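Local coordinates for nitrate regulatory protein (Klebsiella oxytoca, PDB 4AKK), which senses nitrate and nitrite and binds the terminator site in the nasF operon leader RNA, causing transcription antitermination of the nasFEDCBA operon, at the interface of chains A and B. Coordinates in Å, arbitrary orientation; residue numbers count along the deposited sequence, not the author numbering. Chains: chain A/B, Nitrate regulatory protein.

The interface of chains A and B. Residues chain A 120, 122, 125-126, 129; chain B 41, 44-45, 48.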
ATOM      1  N   ALA A 120     -13.323  17.623  10.079  1.00 52.21           N
ATOM      2  CA  ALA A 120     -11.962  17.193   9.773  1.00 44.99           C
ATOM      3  C   ALA A 120     -11.332  16.306  10.848  1.00 43.60           C
ATOM      4  O   ALA A 120     -11.240  16.696  12.010  1.00 45.81           O
ATOM      5  CB  ALA A 120     -11.088  18.401   9.516  1.00 39.89           C
ATOM      6  N   SER A 122      -8.125  14.425  12.687  1.00 42.70           N
ATOM      7  CA  SER A 122      -6.823  14.927  13.089  1.00 45.40           C
ATOM      8  C   SER A 122      -5.820  14.885  11.933  1.00 39.41           C
ATOM      9  O   SER A 122      -5.086  15.838  11.707  1.00 36.22           O
ATOM     10  CB  SER A 122      -6.296  14.129  14.287  1.00 43.50           C
ATOM     11  OG  SER A 122      -5.017  14.601  14.678  1.00 53.25           O
ATOM     12  N   CYS A 125      -6.592  17.626   9.380  1.00 32.63           N
ATOM     13  CA  CYS A 125      -6.091  18.875   9.942  1.00 30.76           C
ATOM     14  C   CYS A 125      -4.599  19.062   9.702  1.00 35.61           C
ATOM     15  O   CYS A 125      -4.152  20.159   9.330  1.00 35.69           O
ATOM     16  CB  CYS A 125      -6.381  18.950  11.435  1.00 33.77           C
ATOM     17  SG  CYS A 125      -8.144  19.027  11.831  1.00 41.52           S
ATOM     18  N   TRP A 126      -3.821  18.005   9.933  1.00 35.03           N
ATOM     19  CA  TRP A 126      -2.374  18.085   9.717  1.00 34.14           C
ATOM     20  C   TRP A 126      -2.032  18.355   8.243  1.00 33.51           C
ATOM     21  O   TRP A 126      -1.163  19.170   7.941  1.00 36.40           O
ATOM     22  CB  TRP A 126      -1.673  16.815  10.205  1.00 33.31           C
ATOM     23  CG  TRP A 126      -1.288  16.845  11.658  1.00 41.24           C
ATOM     24  CD1 TRP A 126      -2.090  16.560  12.727  1.00 43.34           C
ATOM     25  CD2 TRP A 126       0.003  17.159  12.200  1.00 41.83           C
ATOM     26  NE1 TRP A 126      -1.381  16.680  13.899  1.00 38.40           N
ATOM     27  CE2 TRP A 126      -0.094  17.046  13.604  1.00 44.98           C
ATOM     28  CE3 TRP A 126       1.231  17.523  11.636  1.00 42.85           C
ATOM     29  CZ2 TRP A 126       0.993  17.286  14.455  1.00 40.05           C
ATOM     30  CZ3 TRP A 126       2.311  17.758  12.484  1.00 46.04           C
ATOM     31  CH2 TRP A 126       2.180  17.638  13.877  1.00 36.95           C
ATOM     32  N   ALA A 129      -2.972  21.974   7.532  1.00 34.20           N
ATOM     33  CA  ALA A 129      -2.022  22.895   8.160  1.00 40.07           C
ATOM     34  C   ALA A 129      -0.738  22.980   7.347  1.00 33.44           C
ATOM     35  O   ALA A 129      -0.206  24.058   7.123  1.00 39.83           O
ATOM     36  CB  ALA A 129      -1.715  22.484   9.605  1.00 35.15           C
TER
ATOM     37  N   TRP B  41      -5.756  25.074  12.768  1.00 48.27           N
ATOM     38  CA  TRP B  41      -5.779  23.694  12.293  1.00 46.65           C
ATOM     39  C   TRP B  41      -5.004  22.773  13.224  1.00 40.91           C
ATOM     40  O   TRP B  41      -5.392  21.632  13.428  1.00 45.50           O
ATOM     41  CB  TRP B  41      -5.285  23.581  10.852  1.00 43.72           C
ATOM     42  CG  TRP B  41      -6.299  24.060   9.866  1.00 40.28           C
ATOM     43  CD1 TRP B  41      -6.292  25.249   9.190  1.00 48.83           C
ATOM     44  CD2 TRP B  41      -7.492  23.377   9.460  1.00 37.17           C
ATOM     45  NE1 TRP B  41      -7.399  25.339   8.378  1.00 44.21           N
ATOM     46  CE2 TRP B  41      -8.150  24.201   8.527  1.00 44.19           C
ATOM     47  CE3 TRP B  41      -8.059  22.141   9.786  1.00 38.01           C
ATOM     48  CZ2 TRP B  41      -9.350  23.833   7.921  1.00 45.85           C
ATOM     49  CZ3 TRP B  41      -9.249  21.777   9.186  1.00 40.67           C
ATOM     50  CH2 TRP B  41      -9.882  22.620   8.262  1.00 49.00           C
ATOM     51  N   ARG B  44      -7.151  22.273  16.467  1.00 44.88           N
ATOM     52  CA  ARG B  44      -8.168  21.239  16.300  1.00 44.80           C
ATOM     53  C   ARG B  44      -7.525  19.855  16.267  1.00 43.97           C
ATOM     54  O   ARG B  44      -7.969  18.940  16.970  1.00 43.52           O
ATOM     55  CB  ARG B  44      -9.031  21.471  15.057  1.00 48.39           C
ATOM     56  CG  ARG B  44     -10.102  20.375  14.880  1.00 48.49           C
ATOM     57  CD  ARG B  44     -11.033  20.633  13.700  1.00 53.76           C
ATOM     58  NE  ARG B  44     -11.889  19.475  13.411  1.00 61.28           N
ATOM     59  CZ  ARG B  44     -13.023  19.186  14.052  1.00 57.71           C
ATOM     60  NH1 ARG B  44     -13.455  19.962  15.035  1.00 57.20           N
ATOM     61  NH2 ARG B  44     -13.730  18.117  13.714  1.00 54.79           N
ATOM     62  N   ALA B  45      -6.467  19.706  15.473  1.00 41.18           N
ATOM     63  CA  ALA B  45      -5.765  18.429  15.406  1.00 39.33           C
ATOM     64  C   ALA B  45      -5.401  17.986  16.818  1.00 45.59           C
ATOM     65  O   ALA B  45      -5.672  16.851  17.217  1.00 41.07           O
ATOM     66  CB  ALA B  45      -4.533  18.539  14.521  1.00 37.22           C
ATOM     67  N   LEU B  48      -8.550  17.022  18.938  1.00 48.26           N
ATOM     68  CA  LEU B  48      -9.023  15.704  18.537  1.00 49.53           C
ATOM     69  C   LEU B  48      -8.152  14.617  19.146  1.00 54.75           C
ATOM     70  O   LEU B  48      -8.659  13.634  19.685  1.00 55.07           O
ATOM     71  CB  LEU B  48      -9.024  15.571  17.018  1.00 45.39           C
ATOM     72  CG  LEU B  48     -10.105  16.367  16.287  1.00 46.97           C
ATOM     73  CD1 LEU B  48      -9.883  16.308  14.787  1.00 47.02           C
ATOM     74  CD2 LEU B  48     -11.471  15.835  16.657  1.00 48.11           C
TER
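A:Cys125 sits against B:Trp41, B:Arg44 and B:Ala45 where helix 122-134, in the all-helical NIT nitrate-sensing region of chain A, meets the N-terminal helix 37-53 of chain B. This helix-on-helix patch recurs with the chains exchanged in the two-fold dimer of the deposited assembly, and it probably helps hold that dimer together. The tightly packed part is built on A:Cys125 and B:Ala45, which bury the most surface here. The cysteine SG, anti to the carbonyl carbon (chi1 -65°), meets the indole of B:Trp41 at the edge and in the ring plane, 3.7 Å from CE3, and lies 3.8 Å from CD of B:Arg44. Its CB touches CB of B:Ala45 at 3.6 Å. Farther along the benzo edge of B:Trp41, CZ3 meets CB of A:Ala120 at 3.9 Å.

Toward A:Ala120 the contact turns polar. The aliphatic chain of B:Arg44 runs past the sulfur, its CG anti to the backbone N (chi1 180°) and the stem extended, which carries NE to the carbonyl O of A:Ala120 for a 3.2 Å hydrogen bond. NE approaches in the carbonyl plane on a lone pair; the oxygen lies 17° out of the guanidinium plane, and B:Arg44 NH2 adds a weak bond to the same A:Ala120 O. The margins are looser: the B:Ala45 methyl lies above the A:Trp126 indole plane, off its CD1 corner (CB to CD1, 3.6 Å), A:Ser122 OG gives B:Ala45 O a weak 3.5 Å bond, and A:Ala129 brushes B:Trp41 CB.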